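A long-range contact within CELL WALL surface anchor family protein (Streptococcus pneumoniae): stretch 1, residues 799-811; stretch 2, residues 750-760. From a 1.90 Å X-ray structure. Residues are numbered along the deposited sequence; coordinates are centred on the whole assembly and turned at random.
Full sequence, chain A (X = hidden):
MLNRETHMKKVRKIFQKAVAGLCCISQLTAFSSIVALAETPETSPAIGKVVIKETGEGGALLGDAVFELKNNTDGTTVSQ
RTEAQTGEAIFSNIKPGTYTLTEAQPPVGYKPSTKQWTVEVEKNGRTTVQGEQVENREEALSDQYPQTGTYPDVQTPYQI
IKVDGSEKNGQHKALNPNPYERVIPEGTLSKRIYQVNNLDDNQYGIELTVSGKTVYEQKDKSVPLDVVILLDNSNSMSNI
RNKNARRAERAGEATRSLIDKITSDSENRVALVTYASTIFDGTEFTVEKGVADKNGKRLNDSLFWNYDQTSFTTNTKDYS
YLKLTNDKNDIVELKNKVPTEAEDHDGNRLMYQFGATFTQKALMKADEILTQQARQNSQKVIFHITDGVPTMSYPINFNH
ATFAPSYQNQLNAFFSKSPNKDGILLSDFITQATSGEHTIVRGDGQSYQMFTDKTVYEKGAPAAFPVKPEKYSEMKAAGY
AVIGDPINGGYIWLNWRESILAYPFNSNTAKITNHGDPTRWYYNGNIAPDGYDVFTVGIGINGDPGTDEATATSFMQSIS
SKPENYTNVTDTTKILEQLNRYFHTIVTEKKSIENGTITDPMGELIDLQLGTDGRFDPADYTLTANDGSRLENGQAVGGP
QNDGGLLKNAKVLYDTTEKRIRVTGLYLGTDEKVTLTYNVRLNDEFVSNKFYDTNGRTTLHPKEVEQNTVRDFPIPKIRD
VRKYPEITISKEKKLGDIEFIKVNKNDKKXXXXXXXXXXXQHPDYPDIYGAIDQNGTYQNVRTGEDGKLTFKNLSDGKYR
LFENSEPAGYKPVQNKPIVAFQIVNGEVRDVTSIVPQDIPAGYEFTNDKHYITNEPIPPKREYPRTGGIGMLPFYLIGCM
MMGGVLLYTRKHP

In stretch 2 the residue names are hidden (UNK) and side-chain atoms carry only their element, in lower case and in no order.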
# COMPACT_ATOMS: atom_id res chain seq x y z
N TYR A 799 16.72 -52.09 61.13
CA TYR A 799 17.81 -51.99 62.10
C TYR A 799 17.50 -52.79 63.36
O TYR A 799 16.32 -52.95 63.74
CB TYR A 799 18.09 -50.54 62.52
CG TYR A 799 18.65 -49.67 61.42
CD1 TYR A 799 17.81 -49.15 60.44
CD2 TYR A 799 20.02 -49.37 61.34
CE1 TYR A 799 18.32 -48.36 59.41
CE2 TYR A 799 20.53 -48.58 60.31
CZ TYR A 799 19.67 -48.07 59.35
OH TYR A 799 20.10 -47.27 58.31
N ARG A 800 18.57 -53.29 63.97
CA ARG A 800 18.55 -54.05 65.23
C ARG A 800 19.70 -53.56 66.11
O ARG A 800 20.87 -53.66 65.69
CB ARG A 800 18.73 -55.56 65.01
CG ARG A 800 17.49 -56.28 64.52
CD ARG A 800 17.76 -57.74 64.19
NE ARG A 800 16.54 -58.39 63.69
CZ ARG A 800 16.43 -59.67 63.35
NH1 ARG A 800 17.45 -60.52 63.46
NH2 ARG A 800 15.28 -60.14 62.89
N LEU A 801 19.37 -53.01 67.28
CA LEU A 801 20.39 -52.54 68.22
C LEU A 801 20.72 -53.68 69.20
O LEU A 801 19.81 -54.29 69.79
CB LEU A 801 19.94 -51.26 68.93
CG LEU A 801 20.85 -50.81 70.08
CD1 LEU A 801 22.13 -50.11 69.66
CD2 LEU A 801 20.04 -49.88 70.93
N PHE A 802 22.00 -54.01 69.33
CA PHE A 802 22.43 -55.11 70.20
C PHE A 802 23.18 -54.49 71.36
O PHE A 802 23.99 -53.57 71.14
CB PHE A 802 23.37 -56.10 69.50
CG PHE A 802 22.69 -57.07 68.57
CD1 PHE A 802 22.12 -56.64 67.37
CD2 PHE A 802 22.63 -58.42 68.88
CE1 PHE A 802 21.48 -57.54 66.48
CE2 PHE A 802 22.00 -59.35 68.00
CZ PHE A 802 21.40 -58.91 66.79
N GLU A 803 22.93 -55.02 72.55
CA GLU A 803 23.79 -54.74 73.71
C GLU A 803 24.99 -55.68 73.73
O GLU A 803 24.85 -56.89 73.90
CB GLU A 803 23.02 -54.85 75.03
CG GLU A 803 23.85 -54.64 76.29
CD GLU A 803 23.03 -54.10 77.45
OE1 GLU A 803 21.80 -53.92 77.30
OE2 GLU A 803 23.64 -53.85 78.51
N ASN A 804 26.20 -55.15 73.56
CA ASN A 804 27.33 -56.11 73.55
C ASN A 804 27.69 -56.45 74.99
O ASN A 804 27.95 -57.63 75.30
CB ASN A 804 28.55 -55.59 72.77
CG ASN A 804 28.20 -55.24 71.32
OD1 ASN A 804 28.16 -54.07 70.94
ND2 ASN A 804 27.94 -56.27 70.51
N SER A 805 27.71 -55.44 75.86
CA SER A 805 28.03 -55.68 77.26
C SER A 805 27.36 -54.65 78.19
O SER A 805 27.29 -53.46 77.89
CB SER A 805 29.55 -55.71 77.46
OG SER A 805 30.13 -54.42 77.41
N GLU A 806 26.82 -55.13 79.30
CA GLU A 806 26.22 -54.32 80.35
C GLU A 806 27.31 -53.47 81.03
O GLU A 806 28.49 -53.78 80.97
CB GLU A 806 25.58 -55.26 81.38
CG GLU A 806 26.60 -55.81 82.40
CD GLU A 806 27.47 -56.98 81.91
OE1 GLU A 806 27.22 -57.56 80.81
OE2 GLU A 806 28.41 -57.32 82.65
N PRO A 807 26.92 -52.41 81.73
CA PRO A 807 27.98 -51.74 82.49
C PRO A 807 28.29 -52.45 83.80
O PRO A 807 27.47 -53.25 84.23
CB PRO A 807 27.37 -50.38 82.80
CG PRO A 807 26.08 -50.36 82.18
CD PRO A 807 25.62 -51.74 81.89
N ALA A 808 29.45 -52.15 84.41
CA ALA A 808 29.92 -52.73 85.65
C ALA A 808 28.79 -52.52 86.65
O ALA A 808 28.17 -51.45 86.62
CB ALA A 808 31.23 -52.03 86.12
N GLY A 809 28.49 -53.51 87.50
CA GLY A 809 27.40 -53.42 88.47
C GLY A 809 26.01 -53.84 88.01
O GLY A 809 25.05 -53.82 88.81
N TYR A 810 25.91 -54.29 86.76
CA TYR A 810 24.61 -54.67 86.18
C TYR A 810 24.62 -56.14 85.81
O TYR A 810 25.70 -56.72 85.57
CB TYR A 810 24.26 -53.67 85.05
CG TYR A 810 23.92 -52.35 85.72
CD1 TYR A 810 24.94 -51.50 86.14
CD2 TYR A 810 22.59 -51.99 85.95
CE1 TYR A 810 24.67 -50.31 86.80
CE2 TYR A 810 22.27 -50.83 86.63
CZ TYR A 810 23.32 -50.00 87.04
OH TYR A 810 23.01 -48.83 87.67
N LYS A 811 23.44 -56.77 85.84
CA LYS A 811 23.32 -58.14 85.37
C LYS A 811 23.87 -58.33 83.95
O LYS A 811 23.50 -57.54 83.07
CB LYS A 811 21.86 -58.60 85.39
CG LYS A 811 21.30 -58.67 86.79
CD LYS A 811 20.07 -59.52 86.83
CE LYS A 811 19.43 -59.23 88.14
NZ LYS A 811 18.07 -59.73 87.92
N UNK A 750 21.04 -42.42 84.28
CA UNK A 750 21.86 -42.77 83.11
C UNK A 750 23.11 -43.59 83.44
O UNK A 750 23.70 -43.37 84.51
c UNK A 750 22.26 -41.40 82.55
c UNK A 750 21.01 -40.96 84.54
c UNK A 750 22.20 -40.46 83.77
N UNK A 751 23.49 -44.50 82.56
CA UNK A 751 24.61 -45.42 82.82
C UNK A 751 25.79 -45.33 81.86
O UNK A 751 25.61 -45.43 80.64
c UNK A 751 24.18 -46.90 82.88
c UNK A 751 23.15 -47.35 83.92
c UNK A 751 23.70 -47.07 85.29
c UNK A 751 22.79 -48.84 83.74
N UNK A 752 26.98 -45.20 82.43
CA UNK A 752 28.21 -45.07 81.64
C UNK A 752 28.80 -46.47 81.46
O UNK A 752 28.74 -47.31 82.35
n UNK A 752 33.76 -43.27 84.63
c UNK A 752 29.24 -44.22 82.39
c UNK A 752 31.56 -43.30 82.68
c UNK A 752 30.61 -44.06 81.73
n UNK A 752 32.46 -44.51 86.06
c UNK A 752 32.60 -43.89 84.89
n UNK A 752 31.59 -43.92 84.01
N UNK A 753 29.39 -46.72 80.30
CA UNK A 753 30.16 -47.93 80.16
C UNK A 753 29.42 -49.12 79.58
O UNK A 753 29.99 -50.20 79.57
N UNK A 754 28.18 -48.95 79.10
CA UNK A 754 27.56 -50.05 78.34
C UNK A 754 28.06 -49.98 76.90
O UNK A 754 28.39 -48.90 76.43
c UNK A 754 26.00 -49.99 78.37
N UNK A 755 28.09 -51.11 76.20
CA UNK A 755 28.60 -51.16 74.83
C UNK A 755 27.53 -51.75 73.90
O UNK A 755 26.98 -52.81 74.17
c UNK A 755 29.90 -51.97 74.75
c UNK A 755 31.01 -51.32 75.63
c UNK A 755 30.36 -52.15 73.31
N UNK A 756 27.22 -51.06 72.81
CA UNK A 756 26.15 -51.48 71.91
C UNK A 756 26.66 -51.43 70.47
O UNK A 756 27.61 -50.69 70.19
c UNK A 756 24.65 -50.08 74.45
c UNK A 756 22.17 -51.29 74.43
c UNK A 756 24.99 -50.50 71.99
c UNK A 756 23.91 -50.14 75.61
c UNK A 756 22.93 -51.20 73.26
c UNK A 756 24.18 -50.60 73.26
c UNK A 756 22.66 -50.75 75.60
N UNK A 757 26.01 -52.18 69.58
CA UNK A 757 26.32 -52.14 68.18
C UNK A 757 25.00 -52.06 67.44
O UNK A 757 24.09 -52.83 67.72
o UNK A 757 28.42 -53.34 68.32
c UNK A 757 27.11 -53.39 67.76
N UNK A 758 24.91 -51.13 66.49
CA UNK A 758 23.74 -50.98 65.62
C UNK A 758 23.89 -51.83 64.35
O UNK A 758 24.80 -51.59 63.57
c UNK A 758 22.09 -47.56 64.52
c UNK A 758 20.93 -49.77 65.04
c UNK A 758 23.51 -49.51 65.27
c UNK A 758 22.23 -49.10 64.53
N UNK A 759 23.01 -52.81 64.16
CA UNK A 759 23.05 -53.64 62.95
C UNK A 759 22.03 -53.19 61.92
O UNK A 759 20.98 -52.65 62.28
o UNK A 759 26.04 -55.12 63.87
c UNK A 759 23.75 -55.67 64.34
n UNK A 759 25.29 -57.14 63.24
c UNK A 759 22.81 -55.11 63.27
c UNK A 759 25.13 -55.95 63.80
N UNK A 760 22.34 -53.42 60.65
CA UNK A 760 21.42 -53.11 59.55
C UNK A 760 21.12 -54.37 58.75
O UNK A 760 22.01 -55.20 58.56
n UNK A 760 19.70 -50.78 55.15
c UNK A 760 20.32 -49.70 55.97
c UNK A 760 20.87 -51.38 57.78
c UNK A 760 21.39 -50.20 56.96
c UNK A 760 21.97 -52.02 58.62
O HOH W 1 30.47 -52.85 79.43

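Position 750 carries three side-chain carbons that close a ring onto the backbone N, which identifies Pro750; it makes no contact with stretch 1. Position 751 has four carbons, forked at the second. One terminal carbon sits over the face of the Tyr810 ring, 3.6 Å from its centroid and 17° off the normal, and the fork defines Leu751. That methyl, Leu751 CD1, also lies 3.9 Å from Pro807 CG, so the side chain packs against both residues.

At position 752 three carbons lead to a nitrogen and then to a carbon bearing two more nitrogens, a guanidinium: Arg752. Its CA-to-CB bond points away from stretch 1, and its backbone makes the contact, Arg752 O lying 3.4 Å from Pro807 CB. Position 753 has no side-chain atoms and is Gly753. Phi/psi of 94/7° would jam a CB against the preceding carbonyl, which by itself calls for glycine. A single water donates to Gly753 O (2.7 Å from the water O) and to Glu806 O (2.7 Å) and accepts from Ser805 OG (2.6 Å), tying the two loops together.

Position 754 shows one carbon, 3.8 Å from Pro807 CG; this is Ala754. Position 755 has one carbon carrying two others; the branching carbon, CB, lies 3.6 Å from Ser805 OG, and the fork at CB makes it Val755. Here the strand pairing begins: Val755 N donates to Ser805 O (3.0 Å), while Val755 O accepts from both Ser805 N (3.2 Å) and Asn804 N (2.5 Å). One carbonyl serving two successive amides is the signature of the bulge that shifts the register by one.

Position 756 holds one carbon followed by a six-carbon ring without a heteroatom. Glu803 CG lies over one face of this ring, and the CB of 756 is 3.7 Å from Leu801 CD1; the residue is Phe756. Position 757 has one carbon and one oxygen, the latter 2.7 Å from Asn804 OD1; it is Ser757, whose OG donates that hydrogen bond. Its backbone pairs with Phe802 in both directions, Ser757 N to Phe802 O and Phe802 N to Ser757 O, each 2.9 Å.

Position 758 again has four carbons forked at the second, and one terminal carbon reaches Tyr799 CD2 at 3.8 Å: Leu758. Position 759 has three carbons, the third carrying one oxygen and one nitrogen, an amide; its second carbon approaches Phe802 CD1 at 3.6 Å, and it is Gln759. Its backbone closes the pair Gln759 N to Arg800 O (2.8 Å) and Arg800 N to Gln759 O (3.0 Å). Position 760 has four carbons in a row ending in nitrogen, the second carbon lying over the Tyr799 ring, 4.0 Å from the centroid; it is Lys760.

The contact is therefore an antiparallel strand pair, its N-to-C directions 150° apart, burying 991 Å² in total. Tyr799, Leu801, Glu803, Phe756, Leu758 and Lys760 share one face of the sheet; Arg800, Phe802, Ser805, Val755, Ser757 and Gln759 share the other. Beyond the bulge, Pro807 and Tyr810 extend the interface around Leu751 and Ala754.

Stretch 2, residues 750-760: PLRGAVFSLQK
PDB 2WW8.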